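Long-range contacts in rutinosidase (Aspergillus niger, PDB 6I1A), which hydrolyses rutinosides as a secreted family 5 glycoside hydrolase with a TIM-barrel fold, and may also act on beta-1,3-glucans: residues A[24-29]-A[336-341]; A[80-85]-A[359-364]; A[90-95]-A[131-136]. All coordinates share one frame; numbering follows the deposited sequence.

Contact 1. Residues A[24-29]-A[336-341]; sequences GVNLGG and SYWTAK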
loop_
_atom_site.group_PDB
_atom_site.type_symbol
_atom_site.label_atom_id
_atom_site.label_comp_id
_atom_site.label_asym_id
_atom_site.label_seq_id
_atom_site.Cartn_x
_atom_site.Cartn_y
_atom_site.Cartn_z
ATOM N N GLY A 24 -15.234 8.772 -19.214
ATOM C CA GLY A 24 -14.896 10.168 -19.426
ATOM C C GLY A 24 -13.431 10.423 -19.648
ATOM O O GLY A 24 -12.568 9.528 -19.720
ATOM N N VAL A 25 -13.125 11.699 -19.725
ATOM C CA VAL A 25 -11.756 12.208 -19.750
ATOM C C VAL A 25 -11.643 13.479 -18.900
ATOM O O VAL A 25 -12.605 14.274 -18.823
ATOM C CB VAL A 25 -11.328 12.413 -21.223
ATOM C CG1 VAL A 25 -11.993 13.604 -21.878
ATOM C CG2 VAL A 25 -9.829 12.481 -21.342
ATOM N N ASN A 26 -10.443 13.694 -18.400
ATOM C CA ASN A 26 -10.061 14.992 -17.829
ATOM C C ASN A 26 -9.617 15.923 -18.925
ATOM O O ASN A 26 -8.960 15.499 -19.885
ATOM C CB ASN A 26 -8.914 14.866 -16.850
ATOM C CG ASN A 26 -9.373 14.250 -15.540
ATOM O OD1 ASN A 26 -9.799 15.013 -14.650
ATOM N ND2 ASN A 26 -9.374 12.918 -15.429
ATOM N N LEU A 27 -10.000 17.192 -18.803
ATOM C CA LEU A 27 -9.432 18.271 -19.630
ATOM C C LEU A 27 -8.344 18.936 -18.791
ATOM O O LEU A 27 -8.421 20.162 -18.484
ATOM C CB LEU A 27 -10.532 19.213 -20.115
ATOM C CG LEU A 27 -11.682 18.633 -20.890
ATOM C CD1 LEU A 27 -12.648 19.707 -21.347
ATOM C CD2 LEU A 27 -11.224 17.800 -22.088
ATOM N N GLY A 28 -7.340 18.189 -18.364
ATOM C CA GLY A 28 -6.265 18.714 -17.553
ATOM C C GLY A 28 -5.269 19.529 -18.339
ATOM O O GLY A 28 -5.203 19.442 -19.563
ATOM N N GLY A 29 -4.452 20.327 -17.658
ATOM C CA GLY A 29 -3.412 21.101 -18.310
ATOM C C GLY A 29 -3.959 22.213 -19.156
ATOM O O GLY A 29 -3.200 22.805 -19.933
ATOM N N SER A 336 -12.671 8.562 -15.466
ATOM C CA SER A 336 -12.209 9.608 -16.393
ATOM C C SER A 336 -10.693 9.612 -16.444
ATOM O O SER A 336 -10.009 9.758 -15.438
ATOM C CB SER A 336 -12.757 11.025 -16.108
ATOM O OG SER A 336 -12.676 11.409 -14.769
ATOM N N TYR A 337 -10.146 9.412 -17.644
ATOM C CA TYR A 337 -8.703 9.249 -17.869
ATOM C C TYR A 337 -8.000 10.579 -17.738
ATOM O O TYR A 337 -8.527 11.633 -18.128
ATOM C CB TYR A 337 -8.493 8.689 -19.288
ATOM C CG TYR A 337 -7.155 8.039 -19.480
ATOM C CD1 TYR A 337 -6.982 6.719 -19.158
ATOM C CD2 TYR A 337 -6.064 8.742 -19.943
ATOM C CE1 TYR A 337 -5.764 6.099 -19.320
ATOM C CE2 TYR A 337 -4.797 8.140 -20.048
ATOM C CZ TYR A 337 -4.664 6.817 -19.711
ATOM O OH TYR A 337 -3.437 6.198 -19.815
ATOM N N TRP A 338 -6.777 10.538 -17.226
ATOM C CA TRP A 338 -5.871 11.706 -17.201
ATOM C C TRP A 338 -4.898 11.488 -18.352
ATOM O O TRP A 338 -4.006 10.656 -18.180
ATOM C CB TRP A 338 -5.125 11.862 -15.877
ATOM C CG TRP A 338 -4.408 13.175 -15.787
ATOM C CD1 TRP A 338 -3.178 13.536 -16.250
ATOM C CD2 TRP A 338 -5.005 14.384 -15.262
ATOM N NE1 TRP A 338 -2.947 14.864 -15.994
ATOM C CE2 TRP A 338 -4.060 15.403 -15.401
ATOM C CE3 TRP A 338 -6.223 14.682 -14.621
ATOM C CZ2 TRP A 338 -4.266 16.710 -14.940
ATOM C CZ3 TRP A 338 -6.439 15.968 -14.197
ATOM C CH2 TRP A 338 -5.486 16.957 -14.344
ATOM N N THR A 339 -4.991 12.210 -19.463
ATOM C CA THR A 339 -5.845 13.370 -19.750
ATOM C C THR A 339 -6.125 13.426 -21.238
ATOM O O THR A 339 -5.535 12.630 -22.045
ATOM C CB THR A 339 -5.151 14.612 -19.203
ATOM O OG1 THR A 339 -5.983 15.765 -19.397
ATOM C CG2 THR A 339 -3.798 14.893 -19.821
ATOM N N ALA A 340 -7.000 14.323 -21.691
ATOM C CA ALA A 340 -7.405 14.376 -23.100
ATOM C C ALA A 340 -6.205 14.638 -24.013
ATOM O O ALA A 340 -6.093 13.908 -25.054
ATOM C CB ALA A 340 -8.423 15.480 -23.273
ATOM N N LYS A 341 -5.383 15.604 -23.693
ATOM C CA LYS A 341 -4.322 16.093 -24.591
ATOM C C LYS A 341 -3.060 16.229 -23.775
ATOM O O LYS A 341 -3.025 16.984 -22.825
ATOM C CB LYS A 341 -4.793 17.431 -25.168
ATOM C CG LYS A 341 -4.396 17.713 -26.585
ATOM C CD LYS A 341 -5.419 18.654 -27.160
ATOM C CE LYS A 341 -5.147 18.951 -28.581
ATOM N NZ LYS A 341 -5.678 20.274 -28.910
HETATM O O HOH W 1 -5.396 17.515 -21.477
#
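The (beta/alpha)8 barrel of this family 5 enzyme closes here: G24 and V25, on its first strand, pair in parallel with S336 and Y337 on its last. The evidence is a two-bond ladder. Y337 N donates to G24 O, and N26 N donates to Y337 O over 2.8 Å in an almost straight bond. Further along, the chains stay joined: A340 N donates to N26 O at 2.9 Å.

N26 carries much of the polar contact. A chi1 of -74° puts CG beside the backbone N; from there the amide is turned so that ND2 donates to Y337 O at 3.1 Å. The acceptor lies in the amide plane, but the donor stands 72° out of the carbonyl plane, so one oxygen is gripped by the backbone N-H in front and the amide from above. The rest of that amide is held from outside the pair: OD1 accepts from R92 on the neighbouring strand, and ND2 also reaches G302 O. W338 crosses N26 at about a right angle, ring and amide planes 47° apart, with CE3 3.3 Å from N26 CG. The same indole brings CH2 to 3.7 Å from G28 CA.

The peptide bond between W338 and T339 is cis, a non-prolyl feature met after the eighth-strand tryptophan of many clan A glycosidases. Apolar contact gathers round A340, whose CB meets L27 CD2 at 3.8 Å; V25 CG2 also touches it, but in one of two conformers and so less certainly. T339 OG1, anti to its own backbone N, accepts from G28 N at 3.0 Å. A single water completes the junction, donating to G28 O while accepting from T339 OG1 and K341 N.

Contact 2. Residues A[80-85]-A[359-364]; sequences IDKLAS and CYETFI. With EDO (1,2-ethanediol), chain L.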
loop_
_atom_site.group_PDB
_atom_site.type_symbol
_atom_site.label_atom_id
_atom_site.label_comp_id
_atom_site.label_asym_id
_atom_site.label_seq_id
_atom_site.Cartn_x
_atom_site.Cartn_y
_atom_site.Cartn_z
ATOM N N ILE A 80 -13.650 18.134 -28.404
ATOM C CA ILE A 80 -14.897 17.509 -27.919
ATOM C C ILE A 80 -15.450 16.536 -28.950
ATOM O O ILE A 80 -15.897 15.457 -28.615
ATOM C CB ILE A 80 -15.935 18.565 -27.507
ATOM C CG1 ILE A 80 -15.301 19.577 -26.539
ATOM C CG2 ILE A 80 -17.200 17.928 -26.954
ATOM C CD1 ILE A 80 -14.514 18.985 -25.378
ATOM N N ASP A 81 -15.451 16.924 -30.249
ATOM C CA ASP A 81 -15.905 15.995 -31.298
ATOM C C ASP A 81 -15.053 14.732 -31.356
ATOM O O ASP A 81 -15.625 13.625 -31.463
ATOM C CB ASP A 81 -15.890 16.702 -32.652
ATOM C CG ASP A 81 -16.893 17.838 -32.775
ATOM O OD1 ASP A 81 -17.948 17.803 -32.112
ATOM O OD2 ASP A 81 -16.627 18.740 -33.598
ATOM N N LYS A 82 -13.755 14.878 -31.234
ATOM C CA LYS A 82 -12.869 13.676 -31.265
ATOM C C LYS A 82 -13.148 12.774 -30.060
ATOM O O LYS A 82 -13.304 11.538 -30.171
ATOM C CB LYS A 82 -11.429 14.097 -31.256
ATOM C CG LYS A 82 -10.504 12.890 -31.381
ATOM C CD LYS A 82 -9.105 13.224 -31.359
ATOM C CE LYS A 82 -8.652 14.302 -32.328
ATOM N NZ LYS A 82 -7.233 14.688 -32.086
ATOM N N LEU A 83 -13.270 13.385 -28.878
ATOM C CA LEU A 83 -13.582 12.597 -27.664
ATOM C C LEU A 83 -14.919 11.887 -27.809
ATOM O O LEU A 83 -15.047 10.701 -27.445
ATOM C CB LEU A 83 -13.566 13.572 -26.475
ATOM C CG LEU A 83 -12.199 14.131 -26.126
ATOM C CD1 LEU A 83 -12.308 15.302 -25.164
ATOM C CD2 LEU A 83 -11.274 13.069 -25.573
ATOM N N ALA A 84 -15.965 12.555 -28.294
ATOM C CA ALA A 84 -17.277 11.949 -28.506
ATOM C C ALA A 84 -17.168 10.755 -29.472
ATOM O O ALA A 84 -17.796 9.718 -29.248
ATOM C CB ALA A 84 -18.246 12.969 -29.057
ATOM N N SER A 85 -16.343 10.901 -30.492
ATOM C CA SER A 85 -16.166 9.837 -31.525
ATOM C C SER A 85 -15.550 8.611 -30.856
ATOM O O SER A 85 -15.749 7.494 -31.393
ATOM C CB SER A 85 -15.361 10.328 -32.728
ATOM O OG SER A 85 -13.945 10.285 -32.513
ATOM N N CYS A 359 -1.980 10.438 -23.236
ATOM C CA CYS A 359 -2.784 11.227 -24.192
ATOM C C CYS A 359 -3.964 10.435 -24.664
ATOM O O CYS A 359 -3.829 9.507 -25.505
ATOM C CB CYS A 359 -1.929 11.686 -25.347
ATOM S SG CYS A 359 -2.869 12.798 -26.415
ATOM N N TYR A 360 -5.142 10.704 -24.160
ATOM C CA TYR A 360 -6.316 9.919 -24.541
ATOM C C TYR A 360 -6.666 10.090 -26.022
ATOM O O TYR A 360 -7.151 9.176 -26.644
ATOM C CB TYR A 360 -7.516 10.278 -23.672
ATOM C CG TYR A 360 -8.555 9.210 -23.589
ATOM C CD1 TYR A 360 -8.418 8.150 -22.720
ATOM C CD2 TYR A 360 -9.648 9.181 -24.440
ATOM C CE1 TYR A 360 -9.383 7.170 -22.605
ATOM C CE2 TYR A 360 -10.634 8.212 -24.348
ATOM C CZ TYR A 360 -10.516 7.191 -23.406
ATOM O OH TYR A 360 -11.468 6.215 -23.259
ATOM N N GLU A 361 -6.486 11.293 -26.591
ATOM C CA GLU A 361 -6.839 11.529 -28.014
ATOM C C GLU A 361 -5.959 10.615 -28.884
ATOM O O GLU A 361 -6.483 10.134 -29.896
ATOM C CB GLU A 361 -6.645 12.980 -28.397
ATOM C CG GLU A 361 -7.744 13.874 -27.823
ATOM C CD GLU A 361 -7.736 15.286 -28.369
ATOM O OE1 GLU A 361 -6.718 15.664 -28.941
ATOM O OE2 GLU A 361 -8.620 16.023 -28.018
ATOM N N THR A 362 -4.727 10.365 -28.471
ATOM C CA THR A 362 -3.851 9.418 -29.239
ATOM C C THR A 362 -4.530 8.064 -29.268
ATOM O O THR A 362 -4.586 7.379 -30.330
ATOM C CB THR A 362 -2.478 9.318 -28.597
ATOM O OG1 THR A 362 -1.816 10.567 -28.786
ATOM C CG2 THR A 362 -1.661 8.194 -29.193
ATOM N N PHE A 363 -5.051 7.579 -28.145
ATOM C CA PHE A 363 -5.731 6.264 -28.120
ATOM C C PHE A 363 -6.896 6.225 -29.098
ATOM O O PHE A 363 -7.190 5.224 -29.760
ATOM C CB PHE A 363 -6.228 5.934 -26.714
ATOM C CG PHE A 363 -5.177 5.909 -25.646
ATOM C CD1 PHE A 363 -3.854 5.640 -25.891
ATOM C CD2 PHE A 363 -5.541 6.137 -24.322
ATOM C CE1 PHE A 363 -2.914 5.547 -24.890
ATOM C CE2 PHE A 363 -4.599 6.066 -23.313
ATOM C CZ PHE A 363 -3.296 5.739 -23.581
ATOM N N ILE A 364 -7.704 7.294 -29.137
ATOM C CA ILE A 364 -8.855 7.351 -30.046
ATOM C C ILE A 364 -8.316 7.252 -31.507
ATOM O O ILE A 364 -8.895 6.478 -32.281
ATOM C CB ILE A 364 -9.659 8.644 -29.818
ATOM C CG1 ILE A 364 -10.273 8.618 -28.409
ATOM C CG2 ILE A 364 -10.750 8.753 -30.855
ATOM C CD1 ILE A 364 -11.013 9.912 -28.003
HETATM C C1 EDO L . -14.587 5.643 -24.143
HETATM O O1 EDO L . -13.510 6.212 -24.758
HETATM C C2 EDO L . -14.741 4.204 -24.384
HETATM O O2 EDO L . -15.798 3.704 -23.534
#
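The phenol ring of Y360 meets L83 obliquely, L83 CD2 lying 4.4 Å from Y360 CD2, in a helix-helix contact on the outside of the barrel. At the ring's edge, in its plane, sits O1 of a 1,2-ethanediol that probably comes from the crystallisation liquor, 2.5 Å from Y360 OH; F369 and Y337 also meet this ring. The neighbouring F363 ring has C359 O above the centre of one face, a contact inside the 359-364 segment.

Helix 80-85 and helix 360-364 pass 9.6 Å apart at 55°, and side chains fill the interface. I364 points toward the other helix: its CD1 stands 3.5 Å from K82 O and also touches L83 CA, while L83 CD2 and I364 CD1 meet at 4.0 Å with the two side chains crossing at about a right angle.

K82 lies across E361 in the same perpendicular sense. Its chain is extended to CD, which packs 3.8 Å from E361 CG, and then bends (chi3 -52°). NZ ends 3.3 Å from E361 OE1, a weak hydrogen bond within a salt bridge. The lysine charge probably offsets some repulsion between E361 OE2 and nearby D79. Finally, S85 folds back so that its OG donates to K82 O at 2.7 Å, beside I364 CG2.

Contact 3. Residues A[90-95]-A[131-136]; sequences VLRIPT and HIIIDT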
loop_
_atom_site.group_PDB
_atom_site.type_symbol
_atom_site.label_atom_id
_atom_site.label_comp_id
_atom_site.label_asym_id
_atom_site.label_seq_id
_atom_site.Cartn_x
_atom_site.Cartn_y
_atom_site.Cartn_z
ATOM N N VAL A 90 -18.440 11.894 -20.385
ATOM C CA VAL A 90 -18.219 12.718 -19.169
ATOM C C VAL A 90 -16.959 13.530 -19.356
ATOM O O VAL A 90 -15.937 12.960 -19.844
ATOM C CB VAL A 90 -18.061 11.817 -17.941
ATOM C CG1 VAL A 90 -17.752 12.628 -16.698
ATOM C CG2 VAL A 90 -19.296 10.969 -17.745
ATOM N N LEU A 91 -16.982 14.796 -18.988
ATOM C CA LEU A 91 -15.799 15.653 -18.975
ATOM C C LEU A 91 -15.532 16.075 -17.554
ATOM O O LEU A 91 -16.416 16.700 -16.943
ATOM C CB LEU A 91 -15.949 16.884 -19.869
ATOM C CG LEU A 91 -16.266 16.625 -21.349
ATOM C CD1 LEU A 91 -16.585 17.907 -22.087
ATOM C CD2 LEU A 91 -15.146 15.874 -22.019
ATOM N N ARG A 92 -14.374 15.751 -17.023
ATOM C CA ARG A 92 -13.943 16.300 -15.725
ATOM C C ARG A 92 -13.032 17.457 -16.031
ATOM O O ARG A 92 -12.055 17.315 -16.822
ATOM C CB ARG A 92 -13.229 15.254 -14.895
ATOM C CG ARG A 92 -12.702 15.804 -13.575
ATOM C CD ARG A 92 -12.330 14.718 -12.602
ATOM N NE ARG A 92 -11.850 15.134 -11.294
ATOM C CZ ARG A 92 -10.589 15.320 -10.925
ATOM N NH1 ARG A 92 -9.576 15.204 -11.790
ATOM N NH2 ARG A 92 -10.337 15.567 -9.634
ATOM N N ILE A 93 -13.314 18.643 -15.497
ATOM C CA ILE A 93 -12.633 19.883 -15.842
ATOM C C ILE A 93 -11.957 20.496 -14.631
ATOM O O ILE A 93 -12.617 21.194 -13.818
ATOM C CB ILE A 93 -13.551 20.891 -16.572
ATOM C CG1 ILE A 93 -14.357 20.245 -17.686
ATOM C CG2 ILE A 93 -12.697 22.039 -17.035
ATOM C CD1 ILE A 93 -15.256 21.165 -18.462
ATOM N N PRO A 94 -10.654 20.255 -14.429
ATOM C CA PRO A 94 -9.892 20.864 -13.349
ATOM C C PRO A 94 -9.724 22.362 -13.610
ATOM O O PRO A 94 -9.341 22.779 -14.701
ATOM C CB PRO A 94 -8.536 20.139 -13.378
ATOM C CG PRO A 94 -8.853 18.852 -14.066
ATOM C CD PRO A 94 -9.871 19.210 -15.127
ATOM N N THR A 95 -10.012 23.155 -12.577
ATOM C CA THR A 95 -9.847 24.611 -12.613
ATOM C C THR A 95 -8.992 25.029 -11.421
ATOM O O THR A 95 -8.986 24.357 -10.359
ATOM C CB THR A 95 -11.204 25.308 -12.579
ATOM O OG1 THR A 95 -11.906 25.129 -11.331
ATOM C CG2 THR A 95 -12.128 24.884 -13.695
ATOM N N HIS A 131 -21.984 14.746 -19.448
ATOM C CA HIS A 131 -22.046 15.240 -18.032
ATOM C C HIS A 131 -20.740 15.951 -17.718
ATOM O O HIS A 131 -19.701 15.466 -18.204
ATOM C CB HIS A 131 -22.345 14.101 -17.063
ATOM C CG HIS A 131 -22.742 14.557 -15.680
ATOM N ND1 HIS A 131 -23.966 15.118 -15.412
ATOM C CD2 HIS A 131 -21.999 14.660 -14.529
ATOM C CE1 HIS A 131 -24.001 15.456 -14.126
ATOM N NE2 HIS A 131 -22.834 15.221 -13.585
ATOM N N ILE A 132 -20.785 17.043 -16.985
ATOM C CA ILE A 132 -19.640 17.896 -16.691
ATOM C C ILE A 132 -19.351 17.825 -15.200
ATOM O O ILE A 132 -20.232 18.216 -14.408
ATOM C CB ILE A 132 -19.860 19.338 -17.145
ATOM C CG1 ILE A 132 -20.384 19.448 -18.588
ATOM C CG2 ILE A 132 -18.623 20.142 -16.941
ATOM C CD1 ILE A 132 -19.379 18.991 -19.660
ATOM N N ILE A 133 -18.138 17.476 -14.827
ATOM C CA ILE A 133 -17.663 17.618 -13.431
ATOM C C ILE A 133 -16.790 18.862 -13.327
ATOM O O ILE A 133 -15.760 18.927 -14.010
ATOM C CB ILE A 133 -16.874 16.417 -12.951
ATOM C CG1 ILE A 133 -17.711 15.140 -13.019
ATOM C CG2 ILE A 133 -16.266 16.618 -11.555
ATOM C CD1 ILE A 133 -16.873 13.875 -13.026
ATOM N N ILE A 134 -17.195 19.881 -12.554
ATOM C CA ILE A 134 -16.386 21.075 -12.342
ATOM C C ILE A 134 -15.562 20.859 -11.063
ATOM O O ILE A 134 -16.157 20.675 -9.972
ATOM C CB ILE A 134 -17.202 22.383 -12.276
ATOM C CG1 ILE A 134 -18.006 22.604 -13.557
ATOM C CG2 ILE A 134 -16.266 23.537 -11.959
ATOM C CD1 ILE A 134 -18.964 23.778 -13.449
ATOM N N ASP A 135 -14.243 20.791 -11.193
ATOM C CA ASP A 135 -13.335 20.514 -10.081
ATOM C C ASP A 135 -12.557 21.773 -9.721
ATOM O O ASP A 135 -11.843 22.335 -10.577
ATOM C CB ASP A 135 -12.431 19.366 -10.552
ATOM C CG ASP A 135 -11.102 19.259 -9.848
ATOM O OD1 ASP A 135 -10.967 19.521 -8.642
ATOM O OD2 ASP A 135 -10.168 18.784 -10.569
ATOM N N THR A 136 -12.645 22.213 -8.468
ATOM C CA THR A 136 -11.776 23.268 -7.943
ATOM C C THR A 136 -10.481 22.609 -7.463
ATOM O O THR A 136 -10.432 22.145 -6.301
ATOM C CB THR A 136 -12.496 24.140 -6.907
ATOM O OG1 THR A 136 -13.006 23.317 -5.878
ATOM C CG2 THR A 136 -13.659 24.838 -7.566
#
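The guanidinium of R92 and the carboxylate of D135 are stacked, their planes only 18° apart, with D135 OD2 over one face of the arginine and offset toward its rim. OD2 is 3.4 Å from R92 NH2, yet no N-H points at it: the salt bridge rests on charge alone. R92 runs extended from CG to NE, and its N-H groups serve E190, E303 and D264 instead. D135 OD2 in turn binds H137 ND1 and touches P94 CB.

V90, R92, P94, H131, I133 and D135 share the face turned into the barrel. There V90 and I133 cross obliquely, CG1 to CD1 at 4.0 Å. On the opposite face L91 and I132 lie side by side, pointing the same way, with their CD1 atoms 3.9 Å apart; the I93 and I132 side chains cross at a slant, CD1 of I93 3.8 Å from CG2 of I132. L91, I93 and I132 also touch helix 113-128, the connection of this beta-alpha-beta crossover.

Five backbone bonds keep the strands in parallel register, from L91 N to H131 O at 2.9 Å through to T95 N and D135 O. T95 OG1 adds a second grip on D135 O, at 2.9 Å and from above the carbonyl plane.

The chemistry implies an arginine positioned by several acids at once. E303 lies where family 5 enzymes usually carry the nucleophile, probably so here; R92, held by E190, E303 and D264 inside the barrel, is consistent with a residue that positions E303.

Along the chain the segments run 24-29, 80-85, 90-95, 131-136, 336-341, 359-364, so contact 3 nests inside the loops closed by contacts 1 and 2, whereas those two cross. Contacts 1 and 3 have centres about 9 Å apart and share one sheet, strands 22-26 and 90-95 being neighbours; L27 N probably hydrogen-bonds to R92 O, 2.9 Å. Contact 2 lies outside the barrel wall, its centre about 10 Å from that of contact 1 and 17 Å from that of contact 3. It is joined to contact 1 by a probable bond from Y360 N to T339 O. Helix 360-365 is set against helix 77-85 beside the strand seam, and I80 and L83 touch L91 of contact 3.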